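Local coordinates for protein probable zinc protease PqqL (Escherichia coli, PDB 6OFT) that probably cleaves peptide bonds in the periplasm as a zinc-dependent M16-family metalloendopeptidase, of which this chain is the first half, at residues L50-F55 and R187-R192; F287-Q292 and D356-T361. One frame throughout, in Å; residues are numbered along the deposited sequence.

Contact 1: residues L50-F55 and R187-R192; sequences LGVAHF and RQFYQR
F189 lies against V52 and A53 where helix 183-193 packs on the start of helix 52-59, the helix that in this M16 peptidase carries the inverted zinc motif HxxEH: H54 and H58 as predicted zinc ligands, with E57 between them as the predicted proton acceptor. The aromatic side chain leaves its helix with CG anti to the backbone N (chi1 -177°), which carries the ring across to the first turn of the other helix. There V52 meets the root of the side chain and A53 its far end. CG1 of V52 rests 3.6 Å from CB of F189 and 3.7 Å from CG of the same ring, approaching it obliquely as the two side chains run alongside one another, pointing opposite ways. Three buried residues thus make an apolar contact with no hydrogen bond across it, and the two sides together bury 136 Å². H54, the next residue along, turns its CB away from 187-192, so the packing side and the predicted metal-binding side of this helical turn are different. G51 is the N-cap, and E45 accepts hydrogen bonds from the backbone N atoms of G51 and A53, while W193 meets the F189 ring. The backbone N of A53 sits 4.1 Å above one face of that ring, nearer the rim than the centre, and CB of A53 comes to 3.7 Å from CZ of F189.

Contact 2: residues F287-Q292 and D356-T361; sequences FNQRLQ and DDVKST
An extended Q289 chain, with CG anti to the backbone N (chi1 177°) and CD carried straight on, reaches across to D357 and V358. The D357 carboxylate comes to meet it by the same choice of first torsion, its CG lying anti to its own backbone N at chi1 -175°. NE2 of Q289 then stands 3.2 Å from OD2 of D357, with the amide and carboxylate planes turned 44° against each other. The same amide also passes obliquely over a methyl of V358: CG2 of V358 is 3.5 Å from NE2 of Q289 and 3.8 Å from its OE1. One terminal group therefore meets a charged oxygen and an apolar branch together. The contact joins two long helices, 271-296 and 352-371, in the second M16-type domain of this half, the part assigned to the inactive domain family. An alanine in place of Q289 would remove the whole amide and is likely to open a gap beside CG2 of V358 and deprive OD2 of D357 of its close polar neighbour. V358 is buried and also packs on M282, Q285 and L286 of helix 271-296, whereas Q289 and D357 remain partly exposed. Across the same turn of helix 352-371, OG of S360 donates to O of D356 at 3.2 Å, and that carbonyl also accepts from the backbone N of S360.

Contacts 1 and 2 both join two helices, in different domains of this half. Their centres are 46 Å apart and their nearest atoms about 32 Å, on opposite sides of the chain's centre, and both segments of contact 1 precede those of contact 2 in the sequence. Contact 1 includes H54, a predicted zinc ligand, although H54 itself does not touch 187-192; the side chain of A53 is about 7 Å from that of E57 and about 10 Å from that of H58. Contact 2 lies away from these sites. The two contacts do not touch, and contact 1 alone shares a helix with the predicted proton acceptor.

Contact 1: residues L50-F55 and R187-R192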
loop_
_atom_site.group_PDB
_atom_site.type_symbol
_atom_site.label_atom_id
_atom_site.label_comp_id
_atom_site.label_asym_id
_atom_site.label_seq_id
_atom_site.Cartn_x
_atom_site.Cartn_y
_atom_site.Cartn_z
ATOM N N LEU A 50 -2.503 -18.814 11.803
ATOM C CA LEU A 50 -1.820 -18.316 10.598
ATOM C C LEU A 50 -2.591 -18.584 9.285
ATOM O O LEU A 50 -2.634 -19.714 8.790
ATOM C CB LEU A 50 -0.367 -18.813 10.528
ATOM C CG LEU A 50 0.457 -18.594 11.818
ATOM C CD1 LEU A 50 1.825 -19.213 11.713
ATOM C CD2 LEU A 50 0.524 -17.133 12.217
ATOM N N GLY A 51 -3.179 -17.506 8.749
ATOM C CA GLY A 51 -3.988 -17.514 7.527
ATOM C C GLY A 51 -5.487 -17.542 7.781
ATOM O O GLY A 51 -6.280 -17.685 6.843
ATOM N N VAL A 52 -5.884 -17.399 9.054
ATOM C CA VAL A 52 -7.287 -17.430 9.483
ATOM C C VAL A 52 -8.024 -16.141 9.063
ATOM O O VAL A 52 -9.182 -16.242 8.653
ATOM C CB VAL A 52 -7.435 -17.791 10.992
ATOM C CG1 VAL A 52 -8.805 -17.447 11.545
ATOM C CG2 VAL A 52 -7.140 -19.273 11.211
ATOM N N ALA A 53 -7.367 -14.960 9.101
ATOM C CA ALA A 53 -8.020 -13.726 8.639
ATOM C C ALA A 53 -8.457 -13.873 7.168
ATOM O O ALA A 53 -9.578 -13.501 6.824
ATOM C CB ALA A 53 -7.091 -12.525 8.792
ATOM N N HIS A 54 -7.579 -14.470 6.332
ATOM C CA HIS A 54 -7.794 -14.702 4.896
ATOM C C HIS A 54 -8.838 -15.809 4.677
ATOM O O HIS A 54 -9.662 -15.703 3.765
ATOM C CB HIS A 54 -6.441 -14.979 4.206
ATOM C CG HIS A 54 -6.521 -15.379 2.763
ATOM N ND1 HIS A 54 -6.108 -16.629 2.342
ATOM C CD2 HIS A 54 -6.945 -14.677 1.689
ATOM C CE1 HIS A 54 -6.309 -16.656 1.034
ATOM N NE2 HIS A 54 -6.819 -15.508 0.596
ATOM N N PHE A 55 -8.805 -16.867 5.511
ATOM C CA PHE A 55 -9.769 -17.975 5.452
ATOM C C PHE A 55 -11.180 -17.432 5.792
ATOM O O PHE A 55 -12.123 -17.717 5.048
ATOM C CB PHE A 55 -9.362 -19.134 6.391
ATOM C CG PHE A 55 -9.891 -20.524 6.066
ATOM C CD1 PHE A 55 -11.214 -20.715 5.670
ATOM C CD2 PHE A 55 -9.085 -21.646 6.228
ATOM C CE1 PHE A 55 -11.701 -21.996 5.378
ATOM C CE2 PHE A 55 -9.575 -22.931 5.947
ATOM C CZ PHE A 55 -10.881 -23.100 5.536
ATOM N N ARG A 187 -14.876 -19.265 13.429
ATOM C CA ARG A 187 -15.995 -18.549 14.046
ATOM C C ARG A 187 -15.473 -17.694 15.194
ATOM O O ARG A 187 -15.924 -16.570 15.353
ATOM C CB ARG A 187 -17.026 -19.564 14.586
ATOM C CG ARG A 187 -18.453 -19.041 14.726
ATOM C CD ARG A 187 -19.408 -20.075 15.335
ATOM N NE ARG A 187 -19.200 -21.428 14.798
ATOM C CZ ARG A 187 -19.852 -21.942 13.759
ATOM N NH1 ARG A 187 -20.796 -21.239 13.144
ATOM N NH2 ARG A 187 -19.578 -23.171 13.338
ATOM N N GLN A 188 -14.530 -18.229 15.998
ATOM C CA GLN A 188 -13.938 -17.520 17.135
ATOM C C GLN A 188 -13.208 -16.236 16.685
ATOM O O GLN A 188 -13.431 -15.178 17.281
ATOM C CB GLN A 188 -13.007 -18.471 17.906
ATOM C CG GLN A 188 -12.436 -17.924 19.211
ATOM C CD GLN A 188 -11.743 -18.982 20.062
ATOM O OE1 GLN A 188 -11.585 -18.818 21.278
ATOM N NE2 GLN A 188 -11.311 -20.092 19.458
ATOM N N PHE A 189 -12.364 -16.319 15.633
ATOM C CA PHE A 189 -11.644 -15.150 15.097
ATOM C C PHE A 189 -12.662 -14.125 14.587
ATOM O O PHE A 189 -12.572 -12.951 14.925
ATOM C CB PHE A 189 -10.692 -15.572 13.960
ATOM C CG PHE A 189 -9.840 -14.464 13.380
ATOM C CD1 PHE A 189 -8.541 -14.255 13.831
ATOM C CD2 PHE A 189 -10.327 -13.649 12.357
ATOM C CE1 PHE A 189 -7.749 -13.236 13.287
ATOM C CE2 PHE A 189 -9.535 -12.632 11.815
ATOM C CZ PHE A 189 -8.251 -12.434 12.279
ATOM N N TYR A 190 -13.639 -14.590 13.796
ATOM C CA TYR A 190 -14.727 -13.785 13.246
ATOM C C TYR A 190 -15.481 -13.009 14.323
ATOM O O TYR A 190 -15.651 -11.800 14.179
ATOM C CB TYR A 190 -15.682 -14.694 12.471
ATOM C CG TYR A 190 -16.921 -14.029 11.912
ATOM C CD1 TYR A 190 -16.841 -13.169 10.821
ATOM C CD2 TYR A 190 -18.188 -14.362 12.390
ATOM C CE1 TYR A 190 -17.986 -12.620 10.249
ATOM C CE2 TYR A 190 -19.340 -13.832 11.814
ATOM C CZ TYR A 190 -19.235 -12.965 10.739
ATOM O OH TYR A 190 -20.365 -12.433 10.167
ATOM N N GLN A 191 -15.929 -13.685 15.398
ATOM C CA GLN A 191 -16.677 -13.015 16.468
ATOM C C GLN A 191 -15.780 -12.099 17.331
ATOM O O GLN A 191 -16.267 -11.104 17.860
ATOM C CB GLN A 191 -17.487 -14.017 17.304
ATOM C CG GLN A 191 -18.520 -14.773 16.458
ATOM C CD GLN A 191 -19.530 -15.586 17.232
ATOM O OE1 GLN A 191 -20.738 -15.471 17.009
ATOM N NE2 GLN A 191 -19.074 -16.443 18.136
ATOM N N ARG A 192 -14.470 -12.379 17.384
ATOM C CA ARG A 192 -13.484 -11.571 18.108
ATOM C C ARG A 192 -13.262 -10.210 17.432
ATOM O O ARG A 192 -13.182 -9.192 18.121
ATOM C CB ARG A 192 -12.133 -12.327 18.195
ATOM C CG ARG A 192 -11.017 -11.596 18.963
ATOM C CD ARG A 192 -10.131 -12.511 19.814
ATOM N NE ARG A 192 -9.538 -13.602 19.042
ATOM C CZ ARG A 192 -9.774 -14.890 19.261
ATOM N NH1 ARG A 192 -10.566 -15.267 20.256
ATOM N NH2 ARG A 192 -9.207 -15.810 18.498
#

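Contact 2: residues F287-Q292 and D356-T361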
loop_
_atom_site.group_PDB
_atom_site.type_symbol
_atom_site.label_atom_id
_atom_site.label_comp_id
_atom_site.label_asym_id
_atom_site.label_seq_id
_atom_site.Cartn_x
_atom_site.Cartn_y
_atom_site.Cartn_z
ATOM N N PHE A 287 16.108 12.701 -7.203
ATOM C CA PHE A 287 16.992 11.615 -7.624
ATOM C C PHE A 287 16.546 11.130 -9.017
ATOM O O PHE A 287 17.368 11.041 -9.923
ATOM C CB PHE A 287 16.938 10.451 -6.615
ATOM C CG PHE A 287 17.855 9.305 -6.974
ATOM C CD1 PHE A 287 17.437 8.302 -7.851
ATOM C CD2 PHE A 287 19.136 9.227 -6.442
ATOM C CE1 PHE A 287 18.281 7.239 -8.175
ATOM C CE2 PHE A 287 19.985 8.167 -6.779
ATOM C CZ PHE A 287 19.548 7.182 -7.640
ATOM N N ASN A 288 15.234 10.824 -9.163
ATOM C CA ASN A 288 14.586 10.364 -10.398
ATOM C C ASN A 288 14.812 11.336 -11.535
ATOM O O ASN A 288 15.175 10.914 -12.631
ATOM C CB ASN A 288 13.074 10.144 -10.170
ATOM C CG ASN A 288 12.792 8.942 -9.312
ATOM O OD1 ASN A 288 13.671 8.115 -9.111
ATOM N ND2 ASN A 288 11.567 8.806 -8.788
ATOM N N GLN A 289 14.587 12.637 -11.261
ATOM C CA GLN A 289 14.761 13.760 -12.186
ATOM C C GLN A 289 16.201 13.772 -12.710
ATOM O O GLN A 289 16.389 13.663 -13.919
ATOM C CB GLN A 289 14.378 15.092 -11.489
ATOM C CG GLN A 289 14.586 16.361 -12.321
ATOM C CD GLN A 289 13.923 17.578 -11.710
ATOM O OE1 GLN A 289 14.563 18.408 -11.053
ATOM N NE2 GLN A 289 12.621 17.723 -11.933
ATOM N N ARG A 290 17.207 13.802 -11.807
ATOM C CA ARG A 290 18.619 13.812 -12.201
ATOM C C ARG A 290 19.007 12.620 -13.055
ATOM O O ARG A 290 19.595 12.825 -14.108
ATOM C CB ARG A 290 19.566 13.969 -11.007
ATOM C CG ARG A 290 20.869 14.623 -11.450
ATOM C CD ARG A 290 21.819 14.847 -10.316
ATOM N NE ARG A 290 21.516 16.075 -9.589
ATOM C CZ ARG A 290 22.175 16.462 -8.508
ATOM N NH1 ARG A 290 23.181 15.736 -8.042
ATOM N NH2 ARG A 290 21.838 17.580 -7.885
ATOM N N LEU A 291 18.631 11.388 -12.649
ATOM C CA LEU A 291 18.931 10.182 -13.425
ATOM C C LEU A 291 18.322 10.227 -14.835
ATOM O O LEU A 291 19.017 9.899 -15.802
ATOM C CB LEU A 291 18.492 8.908 -12.676
ATOM C CG LEU A 291 18.933 7.569 -13.292
ATOM C CD1 LEU A 291 20.456 7.411 -13.286
ATOM C CD2 LEU A 291 18.296 6.407 -12.569
ATOM N N GLN A 292 17.043 10.645 -14.947
ATOM C CA GLN A 292 16.340 10.755 -16.227
ATOM C C GLN A 292 16.938 11.826 -17.133
ATOM O O GLN A 292 16.947 11.641 -18.350
ATOM C CB GLN A 292 14.835 10.987 -16.035
ATOM C CG GLN A 292 14.053 9.726 -15.661
ATOM C CD GLN A 292 14.206 8.602 -16.668
ATOM O OE1 GLN A 292 14.792 7.550 -16.374
ATOM N NE2 GLN A 292 13.693 8.800 -17.880
ATOM N N ASP A 356 13.190 24.190 -7.415
ATOM C CA ASP A 356 12.177 25.091 -7.982
ATOM C C ASP A 356 11.407 24.431 -9.124
ATOM O O ASP A 356 10.206 24.651 -9.236
ATOM C CB ASP A 356 12.790 26.423 -8.462
ATOM C CG ASP A 356 13.102 27.443 -7.380
ATOM O OD1 ASP A 356 12.542 27.323 -6.262
ATOM O OD2 ASP A 356 13.903 28.364 -7.650
ATOM N N ASP A 357 12.081 23.609 -9.951
ATOM C CA ASP A 357 11.399 22.881 -11.026
ATOM C C ASP A 357 10.507 21.747 -10.481
ATOM O O ASP A 357 9.428 21.540 -11.010
ATOM C CB ASP A 357 12.386 22.342 -12.063
ATOM C CG ASP A 357 11.705 21.689 -13.256
ATOM O OD1 ASP A 357 11.004 22.407 -14.012
ATOM O OD2 ASP A 357 11.866 20.466 -13.429
ATOM N N VAL A 358 10.944 21.024 -9.442
ATOM C CA VAL A 358 10.139 19.951 -8.830
ATOM C C VAL A 358 8.838 20.546 -8.245
ATOM O O VAL A 358 7.757 20.069 -8.578
ATOM C CB VAL A 358 10.956 19.078 -7.840
ATOM C CG1 VAL A 358 10.074 18.442 -6.755
ATOM C CG2 VAL A 358 11.711 17.998 -8.599
ATOM N N LYS A 359 8.952 21.639 -7.460
ATOM C CA LYS A 359 7.825 22.353 -6.867
ATOM C C LYS A 359 6.830 22.886 -7.921
ATOM O O LYS A 359 5.646 22.548 -7.846
ATOM C CB LYS A 359 8.316 23.488 -5.966
ATOM C CG LYS A 359 8.981 23.007 -4.680
ATOM C CD LYS A 359 9.432 24.201 -3.883
ATOM C CE LYS A 359 10.066 23.807 -2.579
ATOM N NZ LYS A 359 10.447 25.017 -1.812
ATOM N N SER A 360 7.304 23.689 -8.894
ATOM C CA SER A 360 6.460 24.260 -9.951
ATOM C C SER A 360 5.717 23.223 -10.806
ATOM O O SER A 360 4.553 23.462 -11.137
ATOM C CB SER A 360 7.252 25.219 -10.840
ATOM O OG SER A 360 8.174 24.546 -11.679
ATOM N N THR A 361 6.362 22.091 -11.156
ATOM C CA THR A 361 5.718 21.039 -11.969
ATOM C C THR A 361 4.683 20.238 -11.167
ATOM O O THR A 361 3.688 19.776 -11.737
ATOM C CB THR A 361 6.743 20.116 -12.642
ATOM O OG1 THR A 361 7.573 19.526 -11.642
ATOM C CG2 THR A 361 7.574 20.830 -13.690
#